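Local coordinates for protein putative oxidoreductase yhhX (Escherichia coli K-12, PDB 3F4L) that probably works as an NADP-dependent oxidoreductase of the Gfo/Idh/MocA family, perhaps acting as a scyllo-inositol dehydrogenase, at residues Ile8-Ser13 with Tyr17-Val22; His30-Phe35 with Pro64-Val69; Gly170-Leu175 with Val193-Arg198. All coordinates share one frame; numbering follows the deposited sequence.

Contact 1 of 3, residues Ile8-Ser13 with Tyr17-Val22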
loop_
_atom_site.group_PDB
_atom_site.type_symbol
_atom_site.label_atom_id
_atom_site.label_comp_id
_atom_site.label_asym_id
_atom_site.label_seq_id
_atom_site.Cartn_x
_atom_site.Cartn_y
_atom_site.Cartn_z
ATOM N N ILE A 8 11.489 -18.688 32.377
ATOM C CA ILE A 8 12.624 -19.427 31.857
ATOM C C ILE A 8 13.305 -18.378 30.991
ATOM O O ILE A 8 12.824 -18.052 29.897
ATOM C CB ILE A 8 12.215 -20.598 30.950
ATOM C CG1 ILE A 8 11.258 -21.539 31.688
ATOM C CG2 ILE A 8 13.458 -21.345 30.497
ATOM C CD1 ILE A 8 11.805 -22.091 32.955
ATOM N N GLY A 9 14.406 -17.837 31.492
ATOM C CA GLY A 9 15.129 -16.818 30.766
ATOM C C GLY A 9 15.034 -15.496 31.500
ATOM O O GLY A 9 13.967 -15.113 31.988
ATOM N N PHE A 10 16.152 -14.791 31.596
ATOM C CA PHE A 10 16.150 -13.508 32.279
ATOM C C PHE A 10 16.901 -12.471 31.454
ATOM O O PHE A 10 17.850 -11.859 31.929
ATOM C CB PHE A 10 16.786 -13.644 33.667
ATOM C CG PHE A 10 16.613 -12.426 34.533
ATOM C CD1 PHE A 10 15.359 -11.860 34.709
ATOM C CD2 PHE A 10 17.699 -11.867 35.201
ATOM C CE1 PHE A 10 15.180 -10.753 35.539
ATOM C CE2 PHE A 10 17.532 -10.762 36.035
ATOM C CZ PHE A 10 16.265 -10.206 36.201
ATOM N N GLY A 11 16.481 -12.296 30.209
ATOM C CA GLY A 11 17.127 -11.329 29.343
ATOM C C GLY A 11 16.349 -10.025 29.318
ATOM O O GLY A 11 15.565 -9.733 30.231
ATOM N N LYS A 12 16.560 -9.242 28.266
ATOM C CA LYS A 12 15.876 -7.968 28.128
ATOM C C LYS A 12 14.369 -8.101 28.004
ATOM O O LYS A 12 13.627 -7.327 28.603
ATOM C CB LYS A 12 16.429 -7.204 26.927
ATOM C CG LYS A 12 17.722 -6.472 27.232
ATOM C CD LYS A 12 17.462 -5.357 28.239
ATOM C CE LYS A 12 18.697 -4.504 28.481
ATOM N NZ LYS A 12 18.399 -3.362 29.392
ATOM N N SER A 13 13.909 -9.076 27.232
ATOM C CA SER A 13 12.475 -9.245 27.070
ATOM C C SER A 13 11.804 -9.450 28.429
ATOM O O SER A 13 10.776 -8.856 28.713
ATOM C CB SER A 13 12.172 -10.437 26.165
ATOM O OG SER A 13 12.616 -11.636 26.766
ATOM N N TYR A 17 9.480 -6.301 28.976
ATOM C CA TYR A 17 8.106 -6.531 28.567
ATOM C C TYR A 17 7.239 -7.410 29.453
ATOM O O TYR A 17 6.034 -7.500 29.231
ATOM C CB TYR A 17 8.091 -7.057 27.138
ATOM C CG TYR A 17 8.731 -6.093 26.166
ATOM C CD1 TYR A 17 8.109 -4.888 25.840
ATOM C CD2 TYR A 17 9.958 -6.385 25.572
ATOM C CE1 TYR A 17 8.693 -3.999 24.941
ATOM C CE2 TYR A 17 10.551 -5.503 24.674
ATOM C CZ TYR A 17 9.912 -4.314 24.362
ATOM O OH TYR A 17 10.488 -3.441 23.469
ATOM N N HIS A 18 7.829 -8.048 30.454
ATOM C CA HIS A 18 7.051 -8.893 31.350
ATOM C C HIS A 18 7.016 -8.407 32.795
ATOM O O HIS A 18 5.958 -8.060 33.317
ATOM C CB HIS A 18 7.590 -10.326 31.314
ATOM C CG HIS A 18 7.363 -11.018 30.007
ATOM N ND1 HIS A 18 6.183 -11.660 29.700
ATOM C CD2 HIS A 18 8.158 -11.155 28.919
ATOM C CE1 HIS A 18 6.262 -12.168 28.482
ATOM N NE2 HIS A 18 7.453 -11.876 27.984
ATOM N N LEU A 19 8.177 -8.375 33.440
ATOM C CA LEU A 19 8.253 -7.985 34.841
ATOM C C LEU A 19 7.626 -6.646 35.220
ATOM O O LEU A 19 6.935 -6.554 36.238
ATOM C CB LEU A 19 9.714 -8.070 35.315
ATOM C CG LEU A 19 10.126 -9.360 36.059
ATOM C CD1 LEU A 19 9.255 -10.538 35.636
ATOM C CD2 LEU A 19 11.591 -9.663 35.821
ATOM N N PRO A 20 7.838 -5.595 34.407
ATOM C CA PRO A 20 7.234 -4.307 34.772
ATOM C C PRO A 20 5.723 -4.418 34.973
ATOM O O PRO A 20 5.141 -3.749 35.829
ATOM C CB PRO A 20 7.590 -3.405 33.584
ATOM C CG PRO A 20 8.904 -3.973 33.109
ATOM C CD PRO A 20 8.640 -5.476 33.175
ATOM N N TYR A 21 5.098 -5.279 34.181
ATOM C CA TYR A 21 3.655 -5.482 34.226
ATOM C C TYR A 21 3.216 -6.491 35.286
ATOM O O TYR A 21 2.203 -6.298 35.966
ATOM C CB TYR A 21 3.173 -5.935 32.843
ATOM C CG TYR A 21 3.370 -4.885 31.780
ATOM C CD1 TYR A 21 2.471 -3.818 31.648
ATOM C CD2 TYR A 21 4.478 -4.919 30.940
ATOM C CE1 TYR A 21 2.673 -2.824 30.715
ATOM C CE2 TYR A 21 4.696 -3.920 29.996
ATOM C CZ TYR A 21 3.791 -2.877 29.890
ATOM O OH TYR A 21 4.009 -1.900 28.959
ATOM N N VAL A 22 3.976 -7.573 35.416
ATOM C CA VAL A 22 3.664 -8.608 36.382
ATOM C C VAL A 22 3.881 -8.126 37.810
ATOM O O VAL A 22 3.088 -8.439 38.703
ATOM C CB VAL A 22 4.514 -9.866 36.115
ATOM C CG1 VAL A 22 4.300 -10.903 37.234
ATOM C CG2 VAL A 22 4.117 -10.456 34.767
#
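S13 and Y17 show how a helix begins by bonding to its own next turn. The tight part centres on S13 O: it accepts the Y17 N-H at 2.9 Å, somewhat bent at hydrogen (153°), with the donor tilted 27° from the carbonyl plane. The same oxygen lies at the edge of the H18 ring, near its plane, 3.5 Å from CD2. Farther along, L19 CD2 reaches the edge of the F10 ring in its plane, 3.8 Å from CE1, the two side chains crossing at about a right angle. With CG anti to the backbone N (chi1 -170°), F10 brings this edge to the helix, while Y48 and F53 meet its ring from elsewhere. The loose side belongs to K12, an exposed residue whose chain runs away from the later turn. G11, at the N-cap position, closes a Gly-Phe-Gly turn after strand 3-8, consistent with the dinucleotide-binding loop of Rossmann folds. Polar chemistry then converges on E95, of the family's Glu-Lys-Pro signature: S13 OG bonds OE2 and H18 NE2 bonds OE1, while Y302 OH holds H18 ND1. Gripped at both oxygens, this carboxylate is likely to have little freedom to rotate.

Contact 2 of 3, residues His30-Phe35 with Pro64-Val69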
loop_
_atom_site.group_PDB
_atom_site.type_symbol
_atom_site.label_atom_id
_atom_site.label_comp_id
_atom_site.label_asym_id
_atom_site.label_seq_id
_atom_site.Cartn_x
_atom_site.Cartn_y
_atom_site.Cartn_z
ATOM N N HIS A 30 2.430 -13.798 41.577
ATOM C CA HIS A 30 3.646 -13.795 42.380
ATOM C C HIS A 30 4.716 -14.557 41.605
ATOM O O HIS A 30 4.521 -15.725 41.255
ATOM C CB HIS A 30 3.430 -14.481 43.733
ATOM C CG HIS A 30 4.698 -14.646 44.512
ATOM N ND1 HIS A 30 5.382 -15.839 44.577
ATOM C CD2 HIS A 30 5.451 -13.743 45.182
ATOM C CE1 HIS A 30 6.505 -15.666 45.250
ATOM N NE2 HIS A 30 6.572 -14.402 45.627
ATOM N N VAL A 31 5.833 -13.894 41.319
ATOM C CA VAL A 31 6.921 -14.534 40.581
ATOM C C VAL A 31 7.745 -15.342 41.566
ATOM O O VAL A 31 8.538 -14.792 42.329
ATOM C CB VAL A 31 7.817 -13.479 39.880
ATOM C CG1 VAL A 31 8.960 -14.171 39.121
ATOM C CG2 VAL A 31 6.966 -12.654 38.915
ATOM N N ALA A 32 7.555 -16.654 41.544
ATOM C CA ALA A 32 8.247 -17.537 42.475
ATOM C C ALA A 32 9.673 -17.884 42.083
ATOM O O ALA A 32 10.546 -17.972 42.943
ATOM C CB ALA A 32 7.441 -18.815 42.665
ATOM N N HIS A 33 9.906 -18.081 40.790
ATOM C CA HIS A 33 11.234 -18.439 40.311
ATOM C C HIS A 33 11.551 -17.804 38.973
ATOM O O HIS A 33 10.669 -17.516 38.171
ATOM C CB HIS A 33 11.353 -19.944 40.074
ATOM C CG HIS A 33 10.900 -20.789 41.219
ATOM N ND1 HIS A 33 11.703 -21.070 42.302
ATOM C CD2 HIS A 33 9.731 -21.436 41.436
ATOM C CE1 HIS A 33 11.048 -21.858 43.138
ATOM N NE2 HIS A 33 9.850 -22.094 42.634
ATOM N N ILE A 34 12.839 -17.623 38.743
ATOM C CA ILE A 34 13.322 -17.137 37.472
ATOM C C ILE A 34 14.567 -17.953 37.200
ATOM O O ILE A 34 15.562 -17.845 37.911
ATOM C CB ILE A 34 13.651 -15.641 37.478
ATOM C CG1 ILE A 34 12.347 -14.828 37.480
ATOM C CG2 ILE A 34 14.475 -15.292 36.222
ATOM C CD1 ILE A 34 12.561 -13.329 37.318
ATOM N N PHE A 35 14.470 -18.815 36.193
ATOM C CA PHE A 35 15.570 -19.664 35.776
ATOM C C PHE A 35 16.412 -18.924 34.749
ATOM O O PHE A 35 15.892 -18.127 33.968
ATOM C CB PHE A 35 15.034 -20.947 35.137
ATOM C CG PHE A 35 16.061 -21.704 34.329
ATOM C CD1 PHE A 35 16.916 -22.615 34.940
ATOM C CD2 PHE A 35 16.187 -21.483 32.959
ATOM C CE1 PHE A 35 17.884 -23.293 34.192
ATOM C CE2 PHE A 35 17.150 -22.155 32.204
ATOM C CZ PHE A 35 17.999 -23.060 32.822
ATOM N N PRO A 64 5.138 -27.280 43.217
ATOM C CA PRO A 64 3.693 -27.536 43.219
ATOM C C PRO A 64 2.831 -26.293 43.020
ATOM O O PRO A 64 1.764 -26.354 42.407
ATOM C CB PRO A 64 3.457 -28.161 44.595
ATOM C CG PRO A 64 4.762 -28.841 44.885
ATOM C CD PRO A 64 5.758 -27.803 44.449
ATOM N N ASP A 65 3.299 -25.164 43.538
ATOM C CA ASP A 65 2.541 -23.927 43.447
ATOM C C ASP A 65 2.707 -23.118 42.166
ATOM O O ASP A 65 2.011 -22.125 41.982
ATOM C CB ASP A 65 2.849 -23.049 44.657
ATOM C CG ASP A 65 2.593 -23.767 45.969
ATOM O OD1 ASP A 65 1.462 -24.278 46.166
ATOM O OD2 ASP A 65 3.526 -23.825 46.801
ATOM N N VAL A 66 3.618 -23.525 41.285
ATOM C CA VAL A 66 3.795 -22.799 40.027
ATOM C C VAL A 66 2.732 -23.264 39.039
ATOM O O VAL A 66 2.636 -24.456 38.745
ATOM C CB VAL A 66 5.194 -23.044 39.403
ATOM C CG1 VAL A 66 5.239 -22.456 37.992
ATOM C CG2 VAL A 66 6.270 -22.403 40.267
ATOM N N LYS A 67 1.938 -22.325 38.530
ATOM C CA LYS A 67 0.873 -22.661 37.584
ATOM C C LYS A 67 1.171 -22.195 36.167
ATOM O O LYS A 67 0.610 -22.717 35.203
ATOM C CB LYS A 67 -0.453 -22.045 38.045
ATOM C CG LYS A 67 -0.923 -22.525 39.412
ATOM C CD LYS A 67 -1.482 -23.944 39.369
ATOM C CE LYS A 67 -2.918 -23.954 38.846
ATOM N NZ LYS A 67 -3.618 -25.262 39.086
ATOM N N LEU A 68 2.041 -21.200 36.035
ATOM C CA LEU A 68 2.386 -20.692 34.711
ATOM C C LEU A 68 3.889 -20.521 34.543
ATOM O O LEU A 68 4.563 -19.948 35.398
ATOM C CB LEU A 68 1.696 -19.342 34.448
ATOM C CG LEU A 68 2.089 -18.711 33.096
ATOM C CD1 LEU A 68 1.398 -19.453 31.944
ATOM C CD2 LEU A 68 1.728 -17.221 33.089
ATOM N N VAL A 69 4.408 -21.039 33.439
ATOM C CA VAL A 69 5.825 -20.924 33.122
ATOM C C VAL A 69 5.922 -20.043 31.877
ATOM O O VAL A 69 5.229 -20.280 30.896
ATOM C CB VAL A 69 6.447 -22.311 32.842
ATOM C CG1 VAL A 69 7.864 -22.154 32.339
ATOM C CG2 VAL A 69 6.426 -23.149 34.134
#
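H33 and V66 illustrate contact between strands that are not neighbours in a sheet, carried by side chains reaching across the strand between them. The imidazole of H33 presents its edge, not a face: V66 CG2 lies near the plane of the ring, 3.8 Å from CD2, and the two side chains cross obliquely. The first torsion of V66 explains which branch does the touching, since CG1 stands anti to the backbone N (chi1 171°) and CG2 is thereby placed beside that nitrogen, turned to the histidine. The same methyl also approaches the CB of A32 at 4.5 Å, a looser contact. That A32 and H33, consecutive in the chain, both point toward V66 follows from a local break in the extended backbone: A32 has psi -38°, a helical value inside a strand.

What fixes the ring's rotation lies next to the touching carbon. NE2 of H33 is hydrogen-bonded to D63 OD2, so the edge formed by CD2 and NE2 faces the turn leading into 66-69. The other carboxylate oxygen of D63 accepts a bond from D65 N, the signature of an Asx turn, and so positions the acceptor. H52 meets the ring as well, with the planes at about 75°.

Strand 3-8 runs between the two partners, bonding to A32 and H33 through C5 and F7 and to strand 66-71 through I8. Strands 29-35 and 66-71 flanking the first strand in parallel is the 3-2-1-4-5-6 order of the classical Rossmann fold.

Contact 3 of 3, residues Gly170-Leu175 with Val193-Arg198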
loop_
_atom_site.group_PDB
_atom_site.type_symbol
_atom_site.label_atom_id
_atom_site.label_comp_id
_atom_site.label_asym_id
_atom_site.label_seq_id
_atom_site.Cartn_x
_atom_site.Cartn_y
_atom_site.Cartn_z
ATOM N N GLY A 170 14.897 -12.692 9.637
ATOM C CA GLY A 170 14.472 -11.470 8.975
ATOM C C GLY A 170 13.367 -10.696 9.658
ATOM O O GLY A 170 12.843 -11.109 10.693
ATOM N N ALA A 171 13.002 -9.571 9.047
ATOM C CA ALA A 171 11.964 -8.693 9.564
ATOM C C ALA A 171 10.560 -9.290 9.504
ATOM O O ALA A 171 9.729 -9.004 10.371
ATOM C CB ALA A 171 11.993 -7.358 8.804
ATOM N N PHE A 172 10.293 -10.102 8.483
ATOM C CA PHE A 172 8.981 -10.723 8.336
ATOM C C PHE A 172 8.660 -11.619 9.531
ATOM O O PHE A 172 7.593 -11.501 10.136
ATOM C CB PHE A 172 8.906 -11.515 7.027
ATOM C CG PHE A 172 7.508 -11.942 6.658
ATOM C CD1 PHE A 172 6.426 -11.108 6.913
ATOM C CD2 PHE A 172 7.279 -13.159 6.028
ATOM C CE1 PHE A 172 5.134 -11.480 6.543
ATOM C CE2 PHE A 172 5.991 -13.538 5.653
ATOM C CZ PHE A 172 4.921 -12.700 5.909
ATOM N N TYR A 173 9.588 -12.500 9.895
ATOM C CA TYR A 173 9.370 -13.357 11.057
ATOM C C TYR A 173 9.447 -12.498 12.315
ATOM O O TYR A 173 8.637 -12.638 13.231
ATOM C CB TYR A 173 10.436 -14.457 11.143
ATOM C CG TYR A 173 10.044 -15.781 10.509
ATOM C CD1 TYR A 173 10.067 -15.961 9.120
ATOM C CD2 TYR A 173 9.635 -16.848 11.303
ATOM C CE1 TYR A 173 9.685 -17.185 8.547
ATOM C CE2 TYR A 173 9.252 -18.063 10.749
ATOM C CZ TYR A 173 9.275 -18.228 9.379
ATOM O OH TYR A 173 8.867 -19.429 8.861
ATOM N N GLY A 174 10.421 -11.596 12.339
ATOM C CA GLY A 174 10.634 -10.738 13.495
ATOM C C GLY A 174 9.517 -9.784 13.880
ATOM O O GLY A 174 9.091 -9.762 15.035
ATOM N N LEU A 175 9.034 -9.000 12.926
ATOM C CA LEU A 175 7.973 -8.036 13.207
ATOM C C LEU A 175 6.618 -8.431 12.649
ATOM O O LEU A 175 5.570 -8.089 13.217
ATOM C CB LEU A 175 8.352 -6.658 12.661
ATOM C CG LEU A 175 9.299 -5.844 13.538
ATOM C CD1 LEU A 175 8.641 -5.592 14.887
ATOM C CD2 LEU A 175 10.604 -6.590 13.718
ATOM N N VAL A 193 -2.876 -14.980 0.281
ATOM C CA VAL A 193 -1.838 -14.100 0.797
ATOM C C VAL A 193 -0.875 -13.733 -0.321
ATOM O O VAL A 193 -0.410 -14.602 -1.054
ATOM C CB VAL A 193 -1.021 -14.750 1.932
ATOM C CG1 VAL A 193 0.067 -13.782 2.393
ATOM C CG2 VAL A 193 -1.927 -15.105 3.107
ATOM N N ALA A 194 -0.601 -12.440 -0.470
ATOM C CA ALA A 194 0.352 -11.963 -1.472
ATOM C C ALA A 194 1.589 -11.508 -0.690
ATOM O O ALA A 194 1.468 -10.725 0.259
ATOM C CB ALA A 194 -0.226 -10.776 -2.258
ATOM N N TYR A 195 2.763 -11.983 -1.096
ATOM C CA TYR A 195 4.016 -11.646 -0.429
ATOM C C TYR A 195 4.988 -10.807 -1.267
ATOM O O TYR A 195 5.118 -11.000 -2.477
ATOM C CB TYR A 195 4.784 -12.911 -0.014
ATOM C CG TYR A 195 4.046 -13.948 0.807
ATOM C CD1 TYR A 195 3.396 -15.019 0.196
ATOM C CD2 TYR A 195 4.058 -13.896 2.203
ATOM C CE1 TYR A 195 2.786 -16.016 0.951
ATOM C CE2 TYR A 195 3.448 -14.884 2.969
ATOM C CZ TYR A 195 2.816 -15.943 2.338
ATOM O OH TYR A 195 2.214 -16.927 3.096
ATOM N N ASP A 196 5.676 -9.897 -0.584
ATOM C CA ASP A 196 6.719 -9.040 -1.144
ATOM C C ASP A 196 7.729 -8.964 0.001
ATOM O O ASP A 196 7.506 -8.253 0.982
ATOM C CB ASP A 196 6.205 -7.630 -1.459
ATOM C CG ASP A 196 7.338 -6.619 -1.622
ATOM O OD1 ASP A 196 8.387 -6.986 -2.202
ATOM O OD2 ASP A 196 7.184 -5.454 -1.180
ATOM N N ILE A 197 8.823 -9.706 -0.121
ATOM C CA ILE A 197 9.846 -9.751 0.916
ATOM C C ILE A 197 11.214 -9.430 0.306
ATOM O O ILE A 197 11.723 -10.184 -0.527
ATOM C CB ILE A 197 9.892 -11.157 1.561
ATOM C CG1 ILE A 197 8.494 -11.548 2.059
ATOM C CG2 ILE A 197 10.894 -11.172 2.721
ATOM C CD1 ILE A 197 8.375 -13.002 2.526
ATOM N N ARG A 198 11.809 -8.319 0.735
ATOM C CA ARG A 198 13.094 -7.900 0.192
ATOM C C ARG A 198 14.150 -7.504 1.230
ATOM O O ARG A 198 13.833 -7.129 2.361
ATOM C CB ARG A 198 12.883 -6.731 -0.778
ATOM C CG ARG A 198 11.539 -6.762 -1.472
ATOM C CD ARG A 198 11.535 -6.038 -2.817
ATOM N NE ARG A 198 11.730 -4.589 -2.754
ATOM C CZ ARG A 198 10.911 -3.729 -2.152
ATOM N NH1 ARG A 198 9.822 -4.155 -1.529
ATOM N NH2 ARG A 198 11.166 -2.427 -2.206
#
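F172 and its two partners, Y195 and I197, offer a worked case of an aromatic residue on a helix pressed against alternate residues of a strand. The apolar interactions carry the contact. I197 CD1 comes within 3.7 Å of F172 CD2, and farther round the phenyl ring CE2 lies 3.9 Å from Y195 CE2. F172 CZ sits near the plane of the tyrosine ring, at the edge formed by its CD2 and CE2. Both partner side chains cross F172 at about a right angle, and V193 CG1 lies over one face of the Y195 ring, toward its rim. With CG anti to the backbone N (chi1 -168°), the phenyl group extends from the first turn of its helix onto the strand. Replacing F172 by alanine would probably open a gap between helix and strand, leaving I197 CD1 and the ring edge of Y195 without their partner.

This packing joins helix 171-187 to strand 192-198 in the mixed sheet of the C-terminal alpha/beta domain, the helix lying against the face from which Y195 and I197 project.

Hydrogen bonds tie both elements to their surroundings: Y195 OH is bonded to I328 O of helix 319-331, while D207 OD2 accepts F172 N in the first turn of the helix.

Charged groups occupy the other face of the strand. R198 NH1 forms a salt bridge with D196 OD2 at 3.0 Å. D196 OD2 has a second partner in K220 of the second subunit, and R198 NE is bonded to D218 O of that same second subunit.

Overall arrangement
Contacts 1 and 2 belong to one Rossmann domain and touch directly, their centres 13 Å apart. Helix 12-22 leads into strand 29-35 to complete a beta-alpha-beta unit, in which V22 CG1 packs 3.6 Å from V31 CG2. The glycine-rich loop of contact 1 is pinned to contact 2 where G9 N lies 2.9 Å from F35 O, a probable hydrogen bond, so the presumed dinucleotide-binding turn lies at the C-terminal end of strand 29-35. Contact 3 lies in the C-terminal domain, with its centre 26 Å from that of contact 1 and nearest atoms about 9 Å apart. Contact 2 is more remote still, its centre 35 Å from contact 3, on the opposite side of the chain's centre.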